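Local atomic coordinates of ribosomal RNA processing protein 6 (Trypanosoma brucei brucei, PDB entry 4NLC), a protein that probably trims RNA, including ribosomal RNA precursors, from the 3' end as an exoribonuclease of the nuclear exosome. Residues Gln54-Glu60 with Tyr230-Gln235; Val123-Lys127 with Trp206-Pro210. The protein carries 1 engineered substitution. All coordinates share one frame; numbering follows the deposited sequence.

Residues 230-235 and both segments of interaction 2 lie in the 3'-5' exonuclease domain of the RNase H clan; residues 54-60 form part of the loop between helix 42-46 and strand 71-74 that packs onto it. Interaction 1 ties this loop to helix 226-238. Interaction 2, nested within that span, joins the turn after strand 120-123 to the loop before helix 213-224. Their centres lie 34 Å apart, with nearest atoms about 19 Å from each other. Both border the six-stranded mixed sheet, near strands 145-148 and 108-115 respectively. Interaction 1 thus joins the incoming chain to a late helix of the nuclease fold, whereas interaction 2 joins two loops beside the sheet.

Interaction 1: Gln54-Glu60 with Tyr230-Gln235; sequences QLLLKTE and YDRLKQ
Two side chains of the helix, Y230 and K234, converge on one amide oxygen of the facing loop, Q54 OE1. The hydroxyl Y230 OH donates to Q54 OE1 over 2.7 Å, arriving from above the carbonyl plane, while the oxygen itself lies at the edge of the phenol ring. K234 NZ reaches Q54 OE1 at 2.8 Å in a weak bond and has a second weak bond to Q54 O. Lysine suits this place because its long, flexible chain can do two things: CD lies over one face of the Y230 ring, toward its rim, and the bend beyond it (chi3 57°) turns CE, and with it NZ, toward Q54. The other end of the Q54 amide, NE2, donates to E92.

Q235 uses its amide hydrogens as a fork. Extended beyond CG, it puts NE2 between K58 O, 2.9 Å away, and E60 OE1, 2.8 Å away. The bond to the carboxylate is fairly straight (N-H...acceptor angle 161°) and close to the amide plane, although the two flat groups stand 81° apart. A glutamine fits well here, since one nitrogen can satisfy both a backbone carbonyl and a carboxylate.

Three waters extend the polar seam: one links L56 O to K234 NZ, another K58 O to D231 O, and a third T59 O to D231 OD2. D231 OD2 also accepts from T61 N, and OD1 pairs with R117.

Apolar packing is modest. L57 CD1 rests 3.9 Å from Q235 CA, and the methylenes E60 CB and D231 CB meet at 3.6 Å.

Helix 226-238 is bordered by several elements: the loop lies along it here, L233 packs on helix 172-178, Y230 reaches strand 145-148 and meets F170 edge-to-face, and helix 249-261 receives L55, Y230 and K234.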
loop_
_atom_site.group_PDB
_atom_site.type_symbol
_atom_site.label_atom_id
_atom_site.label_comp_id
_atom_site.label_asym_id
_atom_site.label_seq_id
_atom_site.Cartn_x
_atom_site.Cartn_y
_atom_site.Cartn_z
ATOM N N GLN A 54 5.508 23.278 -15.395
ATOM C CA GLN A 54 4.481 22.229 -15.361
ATOM C C GLN A 54 3.069 22.781 -15.566
ATOM O O GLN A 54 2.178 22.017 -15.920
ATOM C CB GLN A 54 4.560 21.391 -14.061
ATOM C CG GLN A 54 5.866 20.617 -13.901
ATOM C CD GLN A 54 6.036 19.456 -14.850
ATOM O OE1 GLN A 54 5.119 19.043 -15.551
ATOM N NE2 GLN A 54 7.218 18.876 -14.869
ATOM N N LEU A 55 2.871 24.095 -15.353
ATOM C CA LEU A 55 1.565 24.759 -15.461
ATOM C C LEU A 55 1.280 25.402 -16.831
ATOM O O LEU A 55 0.204 25.977 -17.011
ATOM C CB LEU A 55 1.379 25.769 -14.317
ATOM C CG LEU A 55 1.644 25.168 -12.932
ATOM C CD1 LEU A 55 2.200 26.194 -11.970
ATOM C CD2 LEU A 55 0.432 24.393 -12.395
ATOM N N LEU A 56 2.198 25.233 -17.812
ATOM C CA LEU A 56 2.060 25.719 -19.194
ATOM C C LEU A 56 1.399 24.680 -20.103
ATOM O O LEU A 56 1.475 23.475 -19.836
ATOM C CB LEU A 56 3.448 26.038 -19.787
ATOM C CG LEU A 56 4.284 27.121 -19.117
ATOM C CD1 LEU A 56 5.714 27.021 -19.557
ATOM C CD2 LEU A 56 3.720 28.513 -19.410
ATOM N N LEU A 57 0.812 25.133 -21.218
ATOM C CA LEU A 57 0.235 24.215 -22.193
ATOM C C LEU A 57 1.386 23.725 -23.079
ATOM O O LEU A 57 2.048 24.530 -23.736
ATOM C CB LEU A 57 -0.885 24.882 -23.013
ATOM C CG LEU A 57 -1.738 23.945 -23.896
ATOM C CD1 LEU A 57 -2.779 23.180 -23.074
ATOM C CD2 LEU A 57 -2.430 24.726 -25.007
ATOM N N LYS A 58 1.676 22.414 -23.010
ATOM C CA LYS A 58 2.752 21.772 -23.754
ATOM C C LYS A 58 2.282 20.580 -24.564
ATOM O O LYS A 58 1.354 19.877 -24.151
ATOM C CB LYS A 58 3.889 21.342 -22.809
ATOM C CG LYS A 58 4.854 22.486 -22.503
ATOM C CD LYS A 58 6.017 22.088 -21.611
ATOM C CE LYS A 58 6.666 23.321 -21.029
ATOM N NZ LYS A 58 8.030 23.045 -20.520
ATOM N N THR A 59 2.955 20.334 -25.710
ATOM C CA THR A 59 2.707 19.182 -26.569
ATOM C C THR A 59 3.076 17.936 -25.764
ATOM O O THR A 59 4.059 17.928 -25.000
ATOM C CB THR A 59 3.541 19.277 -27.860
ATOM O OG1 THR A 59 3.156 20.453 -28.570
ATOM C CG2 THR A 59 3.363 18.066 -28.773
ATOM N N GLU A 60 2.262 16.900 -25.918
ATOM C CA GLU A 60 2.462 15.633 -25.228
ATOM C C GLU A 60 3.672 14.867 -25.798
ATOM O O GLU A 60 3.993 14.997 -26.986
ATOM C CB GLU A 60 1.174 14.792 -25.302
ATOM C CG GLU A 60 0.707 14.477 -26.717
ATOM C CD GLU A 60 -0.232 15.443 -27.415
ATOM O OE1 GLU A 60 -0.354 16.608 -26.971
ATOM O OE2 GLU A 60 -0.829 15.036 -28.436
ATOM N N TYR A 230 -0.511 11.786 -18.156
ATOM C CA TYR A 230 -0.251 13.013 -17.404
ATOM C C TYR A 230 -0.308 14.256 -18.347
ATOM O O TYR A 230 -1.022 15.208 -18.053
ATOM C CB TYR A 230 1.121 12.897 -16.688
ATOM C CG TYR A 230 1.643 14.189 -16.100
ATOM C CD1 TYR A 230 0.964 14.833 -15.064
ATOM C CD2 TYR A 230 2.862 14.722 -16.511
ATOM C CE1 TYR A 230 1.473 15.988 -14.468
ATOM C CE2 TYR A 230 3.386 15.877 -15.919
ATOM C CZ TYR A 230 2.682 16.509 -14.900
ATOM O OH TYR A 230 3.147 17.675 -14.346
ATOM N N ASP A 231 0.414 14.210 -19.485
ATOM C CA ASP A 231 0.446 15.275 -20.500
ATOM C C ASP A 231 -0.976 15.559 -21.049
ATOM O O ASP A 231 -1.406 16.708 -21.083
ATOM C CB ASP A 231 1.374 14.880 -21.664
ATOM C CG ASP A 231 2.857 14.821 -21.383
ATOM O OD1 ASP A 231 3.286 15.330 -20.331
ATOM O OD2 ASP A 231 3.597 14.308 -22.238
ATOM N N ARG A 232 -1.719 14.504 -21.396
ATOM C CA ARG A 232 -3.093 14.611 -21.906
ATOM C C ARG A 232 -4.094 15.196 -20.886
ATOM O O ARG A 232 -4.928 16.035 -21.256
ATOM C CB ARG A 232 -3.563 13.255 -22.446
ATOM C CG ARG A 232 -2.843 12.810 -23.746
ATOM C CD ARG A 232 -3.249 13.563 -25.011
ATOM N NE ARG A 232 -4.690 13.479 -25.290
ATOM C CZ ARG A 232 -5.291 12.474 -25.923
ATOM N NH1 ARG A 232 -4.582 11.444 -26.379
ATOM N NH2 ARG A 232 -6.603 12.491 -26.106
ATOM N N LEU A 233 -3.992 14.780 -19.597
ATOM C CA LEU A 233 -4.856 15.320 -18.531
ATOM C C LEU A 233 -4.536 16.790 -18.238
ATOM O O LEU A 233 -5.452 17.566 -17.978
ATOM C CB LEU A 233 -4.775 14.478 -17.261
ATOM C CG LEU A 233 -5.370 13.075 -17.371
ATOM C CD1 LEU A 233 -5.015 12.242 -16.151
ATOM C CD2 LEU A 233 -6.863 13.138 -17.563
ATOM N N LYS A 234 -3.238 17.174 -18.318
ATOM C CA LYS A 234 -2.806 18.573 -18.151
ATOM C C LYS A 234 -3.472 19.468 -19.179
ATOM O O LYS A 234 -3.990 20.513 -18.807
ATOM C CB LYS A 234 -1.277 18.717 -18.278
ATOM C CG LYS A 234 -0.556 18.504 -16.962
ATOM C CD LYS A 234 0.943 18.302 -17.127
ATOM C CE LYS A 234 1.692 19.400 -17.832
ATOM N NZ LYS A 234 3.154 19.348 -17.540
ATOM N N GLN A 235 -3.500 19.044 -20.456
ATOM C CA GLN A 235 -4.142 19.809 -21.548
ATOM C C GLN A 235 -5.647 19.954 -21.325
ATOM O O GLN A 235 -6.173 21.041 -21.512
ATOM C CB GLN A 235 -3.864 19.183 -22.918
ATOM C CG GLN A 235 -2.381 19.108 -23.250
ATOM C CD GLN A 235 -2.103 18.283 -24.479
ATOM O OE1 GLN A 235 -2.851 17.374 -24.843
ATOM N NE2 GLN A 235 -0.991 18.554 -25.118
HETATM O O HOH W 1 3.500 21.795 -18.834
HETATM O O HOH W 2 0.802 18.774 -21.584
HETATM O O HOH W 3 5.582 16.419 -23.168
#

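Interaction 2: Val123-Lys127 with Trp206-Pro210; sequences VDCLK and WRVRP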
loop_
_atom_site.group_PDB
_atom_site.type_symbol
_atom_site.label_atom_id
_atom_site.label_comp_id
_atom_site.label_asym_id
_atom_site.label_seq_id
_atom_site.Cartn_x
_atom_site.Cartn_y
_atom_site.Cartn_z
ATOM N N VAL A 123 11.796 -1.840 -9.328
ATOM C CA VAL A 123 12.594 -1.896 -8.123
ATOM C C VAL A 123 12.139 -3.003 -7.174
ATOM O O VAL A 123 11.006 -3.019 -6.729
ATOM C CB VAL A 123 12.719 -0.513 -7.406
ATOM C CG1 VAL A 123 13.659 -0.598 -6.196
ATOM C CG2 VAL A 123 13.229 0.534 -8.385
ATOM N N ASP A 124 13.079 -3.876 -6.797
ATOM C CA ASP A 124 12.774 -4.907 -5.831
ATOM C C ASP A 124 12.886 -4.382 -4.394
ATOM O O ASP A 124 13.937 -4.483 -3.762
ATOM C CB ASP A 124 13.594 -6.181 -6.080
ATOM C CG ASP A 124 13.154 -7.354 -5.241
ATOM O OD1 ASP A 124 12.502 -7.129 -4.190
ATOM O OD2 ASP A 124 13.500 -8.492 -5.597
ATOM N N CYS A 125 11.757 -3.828 -3.899
ATOM C CA CYS A 125 11.444 -3.305 -2.551
ATOM C C CYS A 125 11.720 -4.279 -1.460
ATOM O O CYS A 125 11.676 -3.869 -0.305
ATOM C CB CYS A 125 9.972 -2.924 -2.473
ATOM S SG CYS A 125 9.561 -1.455 -3.374
ATOM N N LEU A 126 11.736 -5.565 -1.772
ATOM C CA LEU A 126 11.985 -6.569 -0.770
ATOM C C LEU A 126 13.476 -6.721 -0.587
ATOM O O LEU A 126 13.967 -6.611 0.527
ATOM C CB LEU A 126 11.323 -7.909 -1.138
ATOM C CG LEU A 126 9.800 -7.957 -1.007
ATOM C CD1 LEU A 126 9.241 -9.313 -1.483
ATOM C CD2 LEU A 126 9.356 -7.636 0.423
ATOM N N LYS A 127 14.194 -6.925 -1.684
ATOM C CA LYS A 127 15.639 -7.107 -1.680
ATOM C C LYS A 127 16.373 -5.845 -1.246
ATOM O O LYS A 127 17.394 -5.965 -0.578
ATOM C CB LYS A 127 16.135 -7.606 -3.051
ATOM C CG LYS A 127 17.503 -8.253 -2.952
ATOM C CD LYS A 127 17.627 -9.539 -3.729
ATOM C CE LYS A 127 19.044 -10.052 -3.679
ATOM N NZ LYS A 127 19.525 -10.239 -2.280
ATOM N N TRP A 206 2.839 -10.746 -4.943
ATOM C CA TRP A 206 3.996 -9.942 -5.339
ATOM C C TRP A 206 5.243 -10.214 -4.487
ATOM O O TRP A 206 6.288 -9.626 -4.734
ATOM C CB TRP A 206 3.630 -8.464 -5.396
ATOM C CG TRP A 206 2.733 -8.175 -6.548
ATOM C CD1 TRP A 206 1.371 -8.055 -6.524
ATOM C CD2 TRP A 206 3.124 -8.071 -7.926
ATOM N NE1 TRP A 206 0.890 -7.856 -7.805
ATOM C CE2 TRP A 206 1.943 -7.883 -8.686
ATOM C CE3 TRP A 206 4.364 -8.114 -8.592
ATOM C CZ2 TRP A 206 1.969 -7.698 -10.072
ATOM C CZ3 TRP A 206 4.381 -7.985 -9.973
ATOM C CH2 TRP A 206 3.197 -7.762 -10.695
ATOM N N ARG A 207 5.157 -11.176 -3.560
ATOM C CA ARG A 207 6.305 -11.591 -2.758
ATOM C C ARG A 207 7.164 -12.591 -3.532
ATOM O O ARG A 207 8.285 -12.856 -3.111
ATOM C CB ARG A 207 5.827 -12.327 -1.501
ATOM C CG ARG A 207 4.960 -11.508 -0.567
ATOM C CD ARG A 207 4.583 -12.367 0.613
ATOM N NE ARG A 207 3.783 -13.514 0.194
ATOM C CZ ARG A 207 3.611 -14.597 0.930
ATOM N NH1 ARG A 207 4.199 -14.701 2.113
ATOM N NH2 ARG A 207 2.862 -15.591 0.487
ATOM N N VAL A 208 6.623 -13.219 -4.595
ATOM C CA VAL A 208 7.353 -14.285 -5.286
ATOM C C VAL A 208 8.573 -13.764 -6.037
ATOM O O VAL A 208 8.555 -12.684 -6.633
ATOM C CB VAL A 208 6.486 -15.229 -6.175
ATOM C CG1 VAL A 208 5.363 -15.874 -5.355
ATOM C CG2 VAL A 208 5.929 -14.519 -7.409
ATOM N N ARG A 209 9.649 -14.536 -5.937
ATOM C CA ARG A 209 10.911 -14.285 -6.614
ATOM C C ARG A 209 11.400 -15.625 -7.176
ATOM O O ARG A 209 11.387 -16.625 -6.461
ATOM C CB ARG A 209 11.964 -13.631 -5.680
ATOM C CG ARG A 209 11.577 -12.254 -5.105
ATOM C CD ARG A 209 11.462 -11.165 -6.185
ATOM N NE ARG A 209 11.132 -9.864 -5.599
ATOM C CZ ARG A 209 9.913 -9.355 -5.467
ATOM N NH1 ARG A 209 8.853 -10.029 -5.891
ATOM N NH2 ARG A 209 9.745 -8.168 -4.909
ATOM N N PRO A 210 11.803 -15.689 -8.459
ATOM C CA PRO A 210 11.844 -14.593 -9.442
ATOM C C PRO A 210 10.453 -14.141 -9.847
ATOM O O PRO A 210 9.478 -14.881 -9.685
ATOM C CB PRO A 210 12.586 -15.225 -10.629
ATOM C CG PRO A 210 12.278 -16.697 -10.523
ATOM C CD PRO A 210 12.286 -16.959 -9.046
#
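The carboxylate oxygen D124 OD1 accepts three N-H groups at once, two from its own turn and one from R209 across the contact. L126 N meets it nearly along the C-O axis, forming an Asx turn, and K127 N comes from above the carboxylate plane, both at 3.0 Å. R209 NH2 also lies 3.0 Å from D124 OD1, while R209 NE donates to D124 OD2 over 2.7 Å. This is a side-on, two-nitrogen salt bridge, but a twisted one: carboxylate and guanidinium planes stand 68° apart. With CG set opposite its backbone N (chi1 -171°), the short aspartate can close its Asx turn and still face the arginine.

The remaining nitrogen, R209 NH1, donates to W206 O and V208 O, each 2.8 Å away. Arginine is apt because its flat group serves both loops, and these bonds fix its rotation. L126 lays CD1 over one guanidinium face, 3.6 Å from R209 NH2, and also touches R207 CA.

Around the pair, W206 and L126 pack on strand 108-115, R207 leans on strand 92-100, and V123, ending strand 120-123, rests against helix 77-87.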